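Local coordinates for protein cadherin-5 (PDB 3PPE) that mediates calcium-dependent, mainly homophilic adhesion between endothelial cells through its extracellular cadherin repeats, the first two of which form this chain, at residues A[18-23]-A[54-59]; A[31-36]-A[73-78]; A[39-44]-A[67-72]; A[119-124]-A[161-166]; A[145-150]-A[177-182]. One frame throughout, in Å; residues are numbered along the deposited sequence. Where two conformers were deposited one is given.

The chain holds the first two extracellular cadherin repeats, each a beta sandwich, with calcium ions bound between them. Interactions 1, 2 and 3 lie in the first repeat, their centres about 12 to 18 Å apart. Interaction 1 pairs strands 19-23 and 54-57 of one sheet; interactions 2 and 3 share strand 68-77 of the other, and their segments adjoin in sequence. Interactions 4 and 5, centres about 14 Å apart, lie in the second repeat, one in each of its sheets, touching through Ile161, in the conformer given, and Ile178. Along the chain the first three close before residues 119-124 begin. Interactions 2 and 4 lie about 68 Å apart between centres, in separate sandwiches joined by the calcium-bound interface that rigidifies their connection.

Interaction 1 of 5, residues A[18-23]-A[54-59]; sequences PHHVGK and DIYAFE
The Phe58 ring carries Pro18 on one face: CB of Pro18 stands 3.6 Å from the Phe58 ring centroid, only 8° off the normal; Lys47 makes a cation-pi contact with the same ring. The Tyr56 ring is met by His20, whose imidazole turns its edge to the phenol face in a T-shaped pair with the planes at 69°. ND1 of His20 lies nearer the rim than the centre of that face, 3.4 Å from CZ of Tyr56, and His20 CA adds a CH-pi contact. His20 points to the same face of the sheet as Tyr56, Lys23 and Asp54, with CG anti to the backbone N (chi1 -175°). At the edge of the His19 imidazole a water joins ND1 to Glu59 O, while NE2 hydrogen-bonds to Ser15 O.

Antiparallel strands 19-23 and 54-57 are joined by paired bonds between His19 and Ala57, Ala57 N lying 2.7 Å from His19 O. A classic beta bulge follows: Ile55 O receives Val21 N at 2.9 Å and Gly22 N more weakly. The bulge turns Val21 inward, where its CG2 packs 3.8 Å from Ala57 CB, and Phe46, Met7 and Ile92 continue this core. The inner face is thus mainly apolar, except for His19, whose ring nitrogens both have partners; on the His20 and Tyr56 face, ring and CH-pi contacts, not side-chain hydrogen bonds, link the segments.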
# COMPACT_ATOMS: atom_id res chain seq x y z
N PRO A 18 9.09 9.69 0.31
CA PRO A 18 8.76 8.63 1.28
C PRO A 18 7.83 7.58 0.67
O PRO A 18 7.40 7.73 -0.48
CB PRO A 18 8.03 9.39 2.39
CG PRO A 18 7.43 10.57 1.70
CD PRO A 18 8.40 10.95 0.63
N HIS A 19 7.52 6.54 1.43
CA HIS A 19 6.77 5.38 0.90
C HIS A 19 5.50 5.13 1.68
O HIS A 19 5.51 5.10 2.89
CB HIS A 19 7.65 4.11 0.93
CG HIS A 19 8.93 4.24 0.16
ND1 HIS A 19 10.12 3.73 0.64
CD2 HIS A 19 9.22 4.83 -1.03
CE1 HIS A 19 11.09 3.99 -0.23
NE2 HIS A 19 10.57 4.67 -1.24
N HIS A 20 4.41 4.93 0.98
CA HIS A 20 3.12 4.80 1.61
C HIS A 20 3.04 3.47 2.34
O HIS A 20 3.33 2.40 1.76
CB HIS A 20 2.00 4.88 0.58
CG HIS A 20 0.63 4.87 1.20
ND1 HIS A 20 0.14 5.93 1.93
CD2 HIS A 20 -0.34 3.93 1.22
CE1 HIS A 20 -1.09 5.66 2.34
NE2 HIS A 20 -1.40 4.45 1.94
N VAL A 21 2.67 3.55 3.62
CA VAL A 21 2.57 2.39 4.51
C VAL A 21 1.12 1.89 4.57
O VAL A 21 0.87 0.70 4.43
CB VAL A 21 3.08 2.70 5.95
CG1 VAL A 21 2.80 1.50 6.92
CG2 VAL A 21 4.58 3.04 5.92
N GLY A 22 0.17 2.78 4.84
CA GLY A 22 -1.21 2.37 5.03
C GLY A 22 -2.03 3.55 5.53
O GLY A 22 -1.56 4.69 5.50
N LYS A 23 -3.25 3.29 6.01
CA LYS A 23 -4.12 4.40 6.40
C LYS A 23 -4.90 4.10 7.65
O LYS A 23 -5.49 3.06 7.77
CB LYS A 23 -5.05 4.80 5.23
CG LYS A 23 -5.86 6.08 5.47
CD LYS A 23 -7.04 6.16 4.51
CE LYS A 23 -8.06 7.25 4.94
NZ LYS A 23 -8.69 7.18 6.35
N ASP A 54 -3.22 8.77 6.53
CA ASP A 54 -2.17 8.05 5.79
C ASP A 54 -0.83 8.13 6.51
O ASP A 54 -0.46 9.20 7.02
CB ASP A 54 -2.00 8.58 4.36
CG ASP A 54 -3.17 8.25 3.47
OD1 ASP A 54 -3.96 9.17 3.25
OD2 ASP A 54 -3.35 7.09 2.99
N ILE A 55 -0.15 7.00 6.58
CA ILE A 55 1.15 6.87 7.22
C ILE A 55 2.12 6.56 6.11
O ILE A 55 1.82 5.76 5.22
CB ILE A 55 1.17 5.76 8.30
CG1 ILE A 55 0.19 6.13 9.42
CG2 ILE A 55 2.61 5.53 8.85
CD1 ILE A 55 0.20 5.15 10.59
N TYR A 56 3.24 7.27 6.15
CA TYR A 56 4.34 7.07 5.20
C TYR A 56 5.60 6.71 5.95
O TYR A 56 5.75 7.10 7.11
CB TYR A 56 4.56 8.35 4.39
CG TYR A 56 3.61 8.50 3.23
CD1 TYR A 56 2.32 8.96 3.42
CD2 TYR A 56 4.02 8.21 1.93
CE1 TYR A 56 1.44 9.10 2.36
CE2 TYR A 56 3.15 8.35 0.86
CZ TYR A 56 1.87 8.78 1.08
OH TYR A 56 1.02 8.94 -0.00
N ALA A 57 6.49 5.99 5.28
CA ALA A 57 7.81 5.66 5.80
C ALA A 57 8.85 6.57 5.16
O ALA A 57 8.84 6.78 3.94
CB ALA A 57 8.17 4.16 5.47
N PHE A 58 9.78 7.05 5.98
CA PHE A 58 10.77 8.06 5.57
C PHE A 58 12.21 7.53 5.55
O PHE A 58 13.16 8.29 5.39
CB PHE A 58 10.64 9.33 6.43
CG PHE A 58 9.45 10.16 6.05
CD1 PHE A 58 8.17 9.75 6.41
CD2 PHE A 58 9.59 11.31 5.29
CE1 PHE A 58 7.06 10.50 6.03
CE2 PHE A 58 8.48 12.05 4.92
CZ PHE A 58 7.21 11.64 5.29
N GLU A 59 12.33 6.21 5.72
CA GLU A 59 13.56 5.48 5.49
C GLU A 59 13.21 4.22 4.76
O GLU A 59 12.09 3.70 4.87
CB GLU A 59 14.21 5.04 6.80
CG GLU A 59 14.66 6.17 7.66
CD GLU A 59 15.36 5.69 8.89
OE1 GLU A 59 15.65 6.55 9.73
OE2 GLU A 59 15.61 4.48 9.02
O HOH W 1 10.28 2.26 3.06

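Interaction 2 of 5, residues A[31-36]-A[73-78]; sequences KNAMYI and AHIIDR
Ala33 CB is a small bump set against the flank of Ile75, touching CG1 at 3.6 Å and lying almost as near CD1. Ile75 CG1 is anti to the backbone N (chi1 -171°), and the tip beyond it, CD1, also comes over one face of the Tyr35 ring, toward the rim, 4.2 Å from CE2 of Tyr35. Ile75 therefore fills the hollow between Ala33 and Tyr35, with Val28 and Ser26 also beside it. Tyr35 OH bonds to Ser26 N, and Trp2 of the second subunit packs on Tyr35 and Ala73, which places this side of the contact at the domain-swapped dimer interface.

On the other face the shapes are longer. Ile36 and Ile76 cross at about a right angle, their CG1 atoms 3.8 Å apart. Met34 likewise crosses Arg78: its chain bends at the last torsion (chi3 -40°), which brings CE to 3.7 Å from Arg78 CB, while SD lies 3.6 Å from Arg78 NH1. The Arg78 chain also rests on Asn32 O, its CG being 3.1 Å from that oxygen.

The backbones of strands 33-39 and 68-77 run antiparallel, neighbours in the four-stranded sheet of the first cadherin repeat. Met34 and Ile76 exchange two bonds, and Arg78 N reaches Asn32 O in an almost straight one (177°). Asp77 is salt-bridged to Arg79, and His74 NE2 bonds to Glu38. Across the strands themselves, then, the side chains meet chiefly through apolar and sulfur contacts, and the directional bonding is left to the backbone.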
# COMPACT_ATOMS: atom_id res chain seq x y z
N LYS A 31 -14.02 17.69 12.28
CA LYS A 31 -12.98 18.00 11.31
C LYS A 31 -11.99 19.01 11.88
O LYS A 31 -11.18 19.58 11.15
CB LYS A 31 -13.59 18.53 10.02
CG LYS A 31 -13.63 17.52 8.89
CD LYS A 31 -14.98 17.53 8.18
CE LYS A 31 -15.23 16.23 7.44
NZ LYS A 31 -14.21 15.99 6.38
N ASN A 32 -12.06 19.23 13.19
CA ASN A 32 -10.90 19.70 13.95
C ASN A 32 -10.02 18.55 14.43
O ASN A 32 -9.10 18.76 15.21
CB ASN A 32 -11.36 20.55 15.14
CG ASN A 32 -12.47 21.52 14.77
OD1 ASN A 32 -13.65 21.17 14.82
ND2 ASN A 32 -12.09 22.74 14.40
N ALA A 33 -10.32 17.35 13.96
CA ALA A 33 -9.60 16.13 14.41
C ALA A 33 -8.29 15.90 13.64
O ALA A 33 -8.21 16.20 12.43
CB ALA A 33 -10.48 14.92 14.27
N MET A 34 -7.29 15.38 14.35
CA MET A 34 -6.02 14.98 13.78
C MET A 34 -5.62 13.59 14.27
O MET A 34 -5.72 13.30 15.46
CB MET A 34 -4.92 15.94 14.22
CG MET A 34 -4.97 17.35 13.63
SD MET A 34 -3.62 18.23 14.43
CE MET A 34 -3.77 17.60 16.15
N TYR A 35 -5.11 12.78 13.35
CA TYR A 35 -4.51 11.49 13.65
C TYR A 35 -3.11 11.71 14.19
O TYR A 35 -2.32 12.44 13.60
CB TYR A 35 -4.47 10.61 12.40
CG TYR A 35 -5.81 10.20 11.88
CD1 TYR A 35 -6.43 10.91 10.85
CD2 TYR A 35 -6.48 9.08 12.39
CE1 TYR A 35 -7.68 10.52 10.35
CE2 TYR A 35 -7.74 8.69 11.89
CZ TYR A 35 -8.34 9.41 10.89
OH TYR A 35 -9.58 9.02 10.40
N ILE A 36 -2.82 11.11 15.35
CA ILE A 36 -1.53 11.22 16.04
C ILE A 36 -1.06 9.80 16.30
O ILE A 36 -1.88 8.92 16.62
CB ILE A 36 -1.65 11.98 17.38
CG1 ILE A 36 -2.31 13.35 17.19
CG2 ILE A 36 -0.29 12.18 18.03
CD1 ILE A 36 -1.55 14.31 16.22
N ALA A 73 -2.42 4.47 17.72
CA ALA A 73 -3.06 5.56 17.03
C ALA A 73 -4.01 6.32 17.97
O ALA A 73 -4.65 5.73 18.83
CB ALA A 73 -3.81 5.03 15.79
N HIS A 74 -4.09 7.64 17.78
CA HIS A 74 -5.12 8.44 18.43
C HIS A 74 -5.86 9.31 17.42
O HIS A 74 -5.57 9.27 16.22
CB HIS A 74 -4.50 9.32 19.52
CG HIS A 74 -3.45 8.63 20.33
ND1 HIS A 74 -3.57 8.45 21.70
CD2 HIS A 74 -2.28 8.06 19.98
CE1 HIS A 74 -2.50 7.81 22.15
NE2 HIS A 74 -1.70 7.56 21.12
N ILE A 75 -6.82 10.09 17.90
CA ILE A 75 -7.41 11.17 17.11
C ILE A 75 -7.83 12.33 18.00
O ILE A 75 -8.64 12.17 18.91
CB ILE A 75 -8.63 10.68 16.31
CG1 ILE A 75 -9.09 11.76 15.33
CG2 ILE A 75 -9.75 10.28 17.25
CD1 ILE A 75 -10.08 11.27 14.30
N ILE A 76 -7.27 13.51 17.72
CA ILE A 76 -7.24 14.59 18.70
C ILE A 76 -7.90 15.85 18.16
O ILE A 76 -7.65 16.25 17.02
CB ILE A 76 -5.79 14.92 19.12
CG1 ILE A 76 -5.10 13.68 19.68
CG2 ILE A 76 -5.78 16.05 20.14
CD1 ILE A 76 -5.80 13.08 20.88
N ASP A 77 -8.75 16.46 18.98
CA ASP A 77 -9.28 17.79 18.68
C ASP A 77 -8.20 18.86 18.84
O ASP A 77 -7.77 19.17 19.95
CB ASP A 77 -10.47 18.11 19.58
CG ASP A 77 -11.31 19.25 19.05
OD1 ASP A 77 -12.55 19.19 19.19
OD2 ASP A 77 -10.73 20.21 18.51
N ARG A 78 -7.77 19.43 17.71
CA ARG A 78 -6.62 20.33 17.70
C ARG A 78 -7.00 21.71 18.24
O ARG A 78 -6.14 22.56 18.46
CB ARG A 78 -6.05 20.46 16.29
CG ARG A 78 -7.01 21.09 15.29
CD ARG A 78 -6.61 20.76 13.86
NE ARG A 78 -6.11 21.93 13.15
CZ ARG A 78 -4.88 22.41 13.29
NH1 ARG A 78 -4.03 21.84 14.13
NH2 ARG A 78 -4.50 23.48 12.60

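Interaction 3 of 5, residues A[39-44]-A[67-72]; sequences GESANT and AEYELT
Glu40 OE2 accepts the backbone N-H of Glu70 at 2.8 Å, using its anti lone pair, the one turned away from OE1, in a nearly straight bond of 169°. The other carboxylate oxygen, OE1, is salt-bridged to Lys66, which would probably offset the repulsion from the nearby Glu70 carboxylate. A second bond runs the opposite way, from Glu40 N to Glu70 O at 2.9 Å. Glu40 thus engages the N-H of Glu70 through its side chain, which stands in for a backbone acceptor, and the C=O through its backbone.

The segment 39-44 leaves strand 33-39 here through a type II beta turn from Gly39 to Ala42, while strand 68-77 of the first cadherin repeat passes alongside. Gly39 pairs with Leu71 across a CA to CA distance of 4.3 Å, and a side chain on this glycine would collide with Glu70 O and with Leu71 CA. Leu71 meets the turn with both branches: CD1 lies 3.4 Å from Glu40 O, and CD2 touches Ala42 CB at 4.0 Å. Ser41 OG approaches the Tyr69 ring obliquely, 3.6 Å from CE2 of Tyr69, a ring that also forms an edge-to-face pair with Phe46.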
# COMPACT_ATOMS: atom_id res chain seq x y z
N GLY A 39 4.86 5.25 19.47
CA GLY A 39 5.33 3.87 19.52
C GLY A 39 6.62 3.73 18.72
O GLY A 39 7.35 4.72 18.53
N GLU A 40 6.88 2.51 18.22
CA GLU A 40 8.21 2.19 17.66
C GLU A 40 8.48 2.92 16.34
O GLU A 40 7.80 2.67 15.34
CB GLU A 40 8.38 0.67 17.48
CG GLU A 40 8.39 -0.10 18.79
CD GLU A 40 8.69 -1.59 18.55
OE1 GLU A 40 9.80 -2.05 18.92
OE2 GLU A 40 7.86 -2.26 17.92
N SER A 41 9.47 3.82 16.38
CA SER A 41 9.84 4.71 15.26
C SER A 41 8.67 5.56 14.77
O SER A 41 8.70 6.02 13.63
CB SER A 41 10.47 3.89 14.10
OG SER A 41 11.63 3.21 14.57
N ALA A 42 7.64 5.75 15.61
CA ALA A 42 6.56 6.71 15.30
C ALA A 42 7.14 8.13 15.22
O ALA A 42 7.91 8.53 16.11
CB ALA A 42 5.46 6.67 16.36
N ASN A 43 6.77 8.88 14.19
CA ASN A 43 7.19 10.28 14.04
C ASN A 43 8.67 10.47 13.65
O ASN A 43 9.12 11.60 13.49
CB ASN A 43 6.82 11.13 15.30
CG ASN A 43 5.37 10.97 15.69
OD1 ASN A 43 4.47 11.35 14.93
ND2 ASN A 43 5.13 10.34 16.84
N THR A 44 9.40 9.37 13.48
CA THR A 44 10.76 9.39 12.94
C THR A 44 10.71 8.67 11.58
O THR A 44 10.64 9.32 10.53
CB THR A 44 11.82 8.77 13.89
OG1 THR A 44 11.42 7.46 14.31
CG2 THR A 44 12.07 9.64 15.14
N ALA A 67 11.57 -6.52 11.93
CA ALA A 67 10.57 -7.11 11.03
C ALA A 67 9.17 -6.53 11.22
O ALA A 67 8.26 -6.75 10.39
CB ALA A 67 10.56 -8.61 11.21
N GLU A 68 8.96 -5.83 12.33
CA GLU A 68 7.66 -5.20 12.59
C GLU A 68 7.79 -4.13 13.68
O GLU A 68 8.79 -4.11 14.40
CB GLU A 68 6.58 -6.24 12.94
CG GLU A 68 6.80 -6.90 14.26
CD GLU A 68 5.73 -7.94 14.60
OE1 GLU A 68 5.44 -8.82 13.73
OE2 GLU A 68 5.21 -7.91 15.73
N TYR A 69 6.80 -3.23 13.74
CA TYR A 69 6.80 -2.06 14.61
C TYR A 69 5.41 -1.95 15.26
O TYR A 69 4.41 -1.97 14.56
CB TYR A 69 7.07 -0.77 13.82
CG TYR A 69 8.42 -0.71 13.12
CD1 TYR A 69 8.63 -1.33 11.87
CD2 TYR A 69 9.49 -0.04 13.70
CE1 TYR A 69 9.92 -1.28 11.23
CE2 TYR A 69 10.73 0.03 13.08
CZ TYR A 69 10.94 -0.59 11.85
OH TYR A 69 12.20 -0.52 11.25
N GLU A 70 5.39 -1.84 16.58
CA GLU A 70 4.18 -1.68 17.40
C GLU A 70 3.91 -0.19 17.60
O GLU A 70 4.73 0.54 18.16
CB GLU A 70 4.38 -2.39 18.76
CG GLU A 70 4.72 -3.89 18.59
CD GLU A 70 4.58 -4.74 19.85
OE1 GLU A 70 4.92 -4.23 20.94
OE2 GLU A 70 4.12 -5.93 19.74
N LEU A 71 2.77 0.27 17.12
CA LEU A 71 2.41 1.67 17.29
C LEU A 71 1.01 1.81 17.90
O LEU A 71 0.26 0.83 17.98
CB LEU A 71 2.49 2.42 15.95
CG LEU A 71 3.86 2.83 15.37
CD1 LEU A 71 4.61 1.64 14.72
CD2 LEU A 71 3.58 3.85 14.29
N THR A 72 0.67 3.03 18.31
CA THR A 72 -0.66 3.30 18.85
C THR A 72 -1.18 4.55 18.18
O THR A 72 -0.46 5.54 18.06
CB THR A 72 -0.64 3.48 20.38
OG1 THR A 72 -0.17 2.27 20.97
CG2 THR A 72 -2.05 3.74 20.93

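Interaction 4 of 5, residues A[119-124]-A[161-166]; sequences LGTSVT and IFTARA
Phe162 and Ser122 point to the same side of their sheet, and the Phe162 ring leans along the 119-124 backbone. Its CD2 atom reaches Ser122 CA at 3.6 Å and Gly120 O at 3.4 Å, both oblique to the ring, while CE2 lies 3.9 Å from Ser122 CB. CG is anti to the carbonyl carbon (chi1 -60°), and chi2 near 90° sets the turn of the ring. An alanine here would keep CB near Thr121 O but remove the ring, and would probably uncover the backbone from Gly120 to Ser122.

Thr121 and Thr163 lie side by side, pointing the same way, with Thr121 CB 3.6 Å from Thr163 OG1. Both hydroxyls hydrogen-bond to Arg118 O, so one carbonyl just before the segment ties the pair together. Val123 turns toward the partner strand, its CB 3.5 Å from Ile161 O, and together with Ile161 it faces Phe153 and Ile199 in the interior. At the far end Leu119 folds its CD1 over the Ala164 carbonyl.

Four backbone bonds join the segments, among them Val123 N to Ile161 O at 2.7 Å and Ile161 N to Thr124 O, the latter at 174°. Gly120, at positive phi, donates to Thr163 O where the chain enters strand 122-129. This antiparallel pairing of strands 122-129 and 160-163 belongs to one of the two sheets of the Greek-key beta sandwich of the second cadherin repeat.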
# COMPACT_ATOMS: atom_id res chain seq x y z
N LEU A 119 26.86 -48.04 -0.79
CA LEU A 119 26.33 -46.84 -1.43
C LEU A 119 25.20 -46.26 -0.58
O LEU A 119 24.32 -47.02 -0.12
CB LEU A 119 25.77 -47.22 -2.79
CG LEU A 119 24.92 -46.18 -3.49
CD1 LEU A 119 25.82 -45.08 -4.02
CD2 LEU A 119 24.20 -46.88 -4.61
N GLY A 120 25.22 -44.93 -0.39
CA GLY A 120 24.15 -44.21 0.29
C GLY A 120 24.30 -44.27 1.81
O GLY A 120 23.32 -44.10 2.56
N THR A 121 25.53 -44.50 2.26
CA THR A 121 25.84 -44.43 3.68
C THR A 121 25.99 -42.98 4.09
O THR A 121 26.79 -42.24 3.51
CB THR A 121 27.11 -45.19 4.06
OG1 THR A 121 26.92 -46.60 3.77
CG2 THR A 121 27.36 -45.03 5.57
N SER A 122 25.20 -42.59 5.10
CA SER A 122 25.18 -41.25 5.61
C SER A 122 26.54 -40.94 6.27
O SER A 122 27.05 -41.74 7.09
CB SER A 122 24.04 -41.20 6.64
OG SER A 122 24.05 -39.98 7.27
N VAL A 123 27.12 -39.78 5.95
CA VAL A 123 28.46 -39.46 6.45
C VAL A 123 28.41 -38.37 7.55
O VAL A 123 28.90 -38.55 8.66
CB VAL A 123 29.37 -39.00 5.27
CG1 VAL A 123 30.76 -38.56 5.78
CG2 VAL A 123 29.44 -40.07 4.18
N THR A 124 27.80 -37.23 7.22
CA THR A 124 27.81 -36.07 8.06
C THR A 124 26.75 -35.11 7.51
O THR A 124 26.17 -35.37 6.45
CB THR A 124 29.23 -35.42 8.10
OG1 THR A 124 29.26 -34.49 9.17
CG2 THR A 124 29.60 -34.70 6.82
N ILE A 161 25.19 -35.58 3.74
CA ILE A 161 26.16 -36.12 2.78
C ILE A 161 26.20 -37.64 2.92
O ILE A 161 26.24 -38.17 4.03
CB ILE A 161 27.55 -35.46 2.97
CG1 ILE A 161 27.42 -33.93 2.83
CG2 ILE A 161 28.62 -36.02 1.99
CD1 ILE A 161 28.71 -33.19 2.98
N PHE A 162 26.19 -38.32 1.77
CA PHE A 162 26.14 -39.78 1.68
C PHE A 162 27.23 -40.25 0.74
O PHE A 162 27.60 -39.52 -0.18
CB PHE A 162 24.81 -40.24 1.08
CG PHE A 162 23.60 -39.83 1.86
CD1 PHE A 162 22.95 -38.61 1.61
CD2 PHE A 162 23.05 -40.69 2.81
CE1 PHE A 162 21.81 -38.24 2.35
CE2 PHE A 162 21.90 -40.35 3.54
CZ PHE A 162 21.28 -39.12 3.32
N THR A 163 27.71 -41.50 0.92
CA THR A 163 28.64 -42.11 -0.04
C THR A 163 27.90 -42.28 -1.37
O THR A 163 26.73 -42.68 -1.38
CB THR A 163 29.19 -43.50 0.45
OG1 THR A 163 28.09 -44.38 0.64
CG2 THR A 163 29.99 -43.36 1.80
N ALA A 164 28.59 -41.95 -2.46
CA ALA A 164 28.06 -42.04 -3.83
C ALA A 164 28.53 -43.30 -4.55
O ALA A 164 28.07 -43.58 -5.65
CB ALA A 164 28.47 -40.81 -4.67
N ARG A 165 29.38 -44.07 -3.90
CA ARG A 165 29.99 -45.29 -4.47
C ARG A 165 30.12 -46.26 -3.32
O ARG A 165 30.31 -45.82 -2.19
CB ARG A 165 31.41 -45.01 -5.01
CG ARG A 165 31.48 -44.04 -6.23
CD ARG A 165 32.91 -43.86 -6.75
NE ARG A 165 33.40 -45.12 -7.31
CZ ARG A 165 33.29 -45.49 -8.58
NH1 ARG A 165 32.68 -44.70 -9.48
NH2 ARG A 165 33.78 -46.69 -8.94
N ALA A 166 30.11 -47.57 -3.61
CA ALA A 166 30.31 -48.60 -2.58
C ALA A 166 31.75 -49.06 -2.47
O ALA A 166 32.05 -49.87 -1.62
CB ALA A 166 29.41 -49.81 -2.84

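Interaction 5 of 5, residues A[145-150]-A[177-182]; sequences QIIKGN and EIIVKA
Two successive N-H groups, those of Ile147 and Lys148, converge on Ile179 O: the first at 2.8 Å, the second in a weak bond at 3.4 Å. This classic beta bulge shifts the register by one residue where the 145-150 chain turns a corner. Ile147 has its CG1 between the backbone N and the carbonyl carbon (chi1 61°), which sets that atom beside Ile179 CG2 in the conformer given, and its CG2 packs on Lys181 CB. Lys148 covers the other flank of Ile179. Its chain starts extended, bends at chi3, which brings CE beside Ile179 CG1, and bends again at chi4, which sends NZ to Glu177 O in a hydrogen bond of 2.9 Å. At 4.4 Å from Lys148 NZ, Glu177 OE2 lies beyond salt-bridge range but would probably add a weak attraction.

Before the bulge, Gln145 and Lys181 form an ordinary antiparallel pair with two bonds. Strands 142-148 and 175-184 are neighbours in the mixed sheet of the second cadherin repeat, with 142-148 outermost within the chain and strand 194-202 on the far side of 175-184.

The opposite face turns into the sandwich. There the CD1 atoms of Ile146 and Ile178 meet at 3.7 Å, and Phe153 touches both side chains. An alanine in place of Ile178 would remove CG1, CD1 and CG2, and would probably open a gap beside Ile146 and Phe153. Ile178 CB itself sits 3.2 Å from Lys148 O, and the neighbouring Gly149 adopts a positive phi of 97°; a side chain on it would run into Ile178 CG2.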
# COMPACT_ATOMS: atom_id res chain seq x y z
N GLN A 145 24.23 -28.53 -3.13
CA GLN A 145 24.83 -29.22 -4.24
C GLN A 145 26.31 -29.47 -3.86
O GLN A 145 26.94 -28.63 -3.21
CB GLN A 145 24.68 -28.32 -5.49
CG GLN A 145 25.29 -28.81 -6.80
CD GLN A 145 25.15 -27.77 -7.97
OE1 GLN A 145 24.73 -26.59 -7.77
NE2 GLN A 145 25.54 -28.19 -9.18
N ILE A 146 26.85 -30.62 -4.23
CA ILE A 146 28.30 -30.81 -4.16
C ILE A 146 28.88 -30.38 -5.52
O ILE A 146 28.43 -30.85 -6.57
CB ILE A 146 28.71 -32.26 -3.82
CG1 ILE A 146 28.21 -32.62 -2.41
CG2 ILE A 146 30.28 -32.43 -3.91
CD1 ILE A 146 28.46 -34.07 -2.07
N ILE A 147 29.82 -29.44 -5.49
CA ILE A 147 30.34 -28.88 -6.74
C ILE A 147 31.79 -29.33 -6.98
O ILE A 147 32.37 -29.07 -8.04
CB ILE A 147 30.21 -27.30 -6.77
CG1 ILE A 147 31.00 -26.64 -5.66
CG2 ILE A 147 28.71 -26.82 -6.73
CD1 ILE A 147 30.92 -25.08 -5.73
N LYS A 148 32.40 -29.97 -5.99
CA LYS A 148 33.67 -30.66 -6.19
C LYS A 148 33.65 -31.93 -5.38
O LYS A 148 33.43 -31.86 -4.17
CB LYS A 148 34.86 -29.76 -5.78
CG LYS A 148 36.25 -30.47 -5.83
CD LYS A 148 37.41 -29.51 -5.46
CE LYS A 148 37.90 -29.67 -3.99
NZ LYS A 148 38.94 -30.75 -3.71
N GLY A 149 33.84 -33.09 -6.02
CA GLY A 149 33.77 -34.39 -5.30
C GLY A 149 32.45 -35.14 -5.38
O GLY A 149 32.21 -36.10 -4.64
N ASN A 150 31.60 -34.70 -6.30
CA ASN A 150 30.26 -35.26 -6.45
C ASN A 150 30.27 -36.71 -7.01
O ASN A 150 29.27 -37.42 -6.92
CB ASN A 150 29.39 -34.30 -7.29
CG ASN A 150 30.15 -33.67 -8.45
OD1 ASN A 150 30.97 -32.74 -8.26
ND2 ASN A 150 29.91 -34.18 -9.65
N GLU A 177 38.39 -33.92 0.26
CA GLU A 177 38.02 -32.57 0.54
C GLU A 177 37.02 -32.19 -0.53
O GLU A 177 37.36 -32.05 -1.70
CB GLU A 177 39.26 -31.68 0.52
CG GLU A 177 38.92 -30.23 0.36
CD GLU A 177 40.13 -29.32 0.52
OE1 GLU A 177 40.99 -29.59 1.39
OE2 GLU A 177 40.18 -28.33 -0.24
N ILE A 178 35.75 -32.10 -0.13
CA ILE A 178 34.72 -31.81 -1.11
C ILE A 178 34.17 -30.37 -0.88
O ILE A 178 34.26 -29.82 0.21
CB ILE A 178 33.58 -32.90 -1.13
CG1 ILE A 178 32.74 -32.75 0.13
CG2 ILE A 178 34.18 -34.36 -1.34
CD1 ILE A 178 31.39 -33.50 0.13
N ILE A 179 33.62 -29.78 -1.92
CA ILE A 179 33.07 -28.43 -1.83
C ILE A 179 31.57 -28.48 -1.99
O ILE A 179 31.05 -29.08 -2.95
CB ILE A 179 33.67 -27.48 -2.90
CG1 ILE A 179 35.21 -27.54 -2.91
CG2 ILE A 179 33.17 -26.03 -2.69
CD1 ILE A 179 35.88 -27.12 -1.59
N VAL A 180 30.86 -27.87 -1.04
CA VAL A 180 29.42 -27.83 -1.09
C VAL A 180 28.97 -26.38 -1.34
O VAL A 180 29.68 -25.43 -1.00
CB VAL A 180 28.79 -28.52 0.19
CG1 VAL A 180 29.13 -27.75 1.47
CG2 VAL A 180 27.27 -28.75 0.05
N LYS A 181 27.82 -26.21 -1.98
CA LYS A 181 27.29 -24.91 -2.25
C LYS A 181 25.81 -24.95 -1.86
O LYS A 181 25.11 -25.96 -2.09
CB LYS A 181 27.43 -24.59 -3.75
CG LYS A 181 27.03 -23.14 -4.14
CD LYS A 181 27.40 -22.78 -5.59
CE LYS A 181 27.55 -21.24 -5.77
NZ LYS A 181 27.60 -20.87 -7.26
N ALA A 182 25.33 -23.86 -1.27
CA ALA A 182 23.93 -23.74 -0.90
C ALA A 182 23.25 -22.62 -1.68
O ALA A 182 23.90 -21.69 -2.15
CB ALA A 182 23.79 -23.52 0.59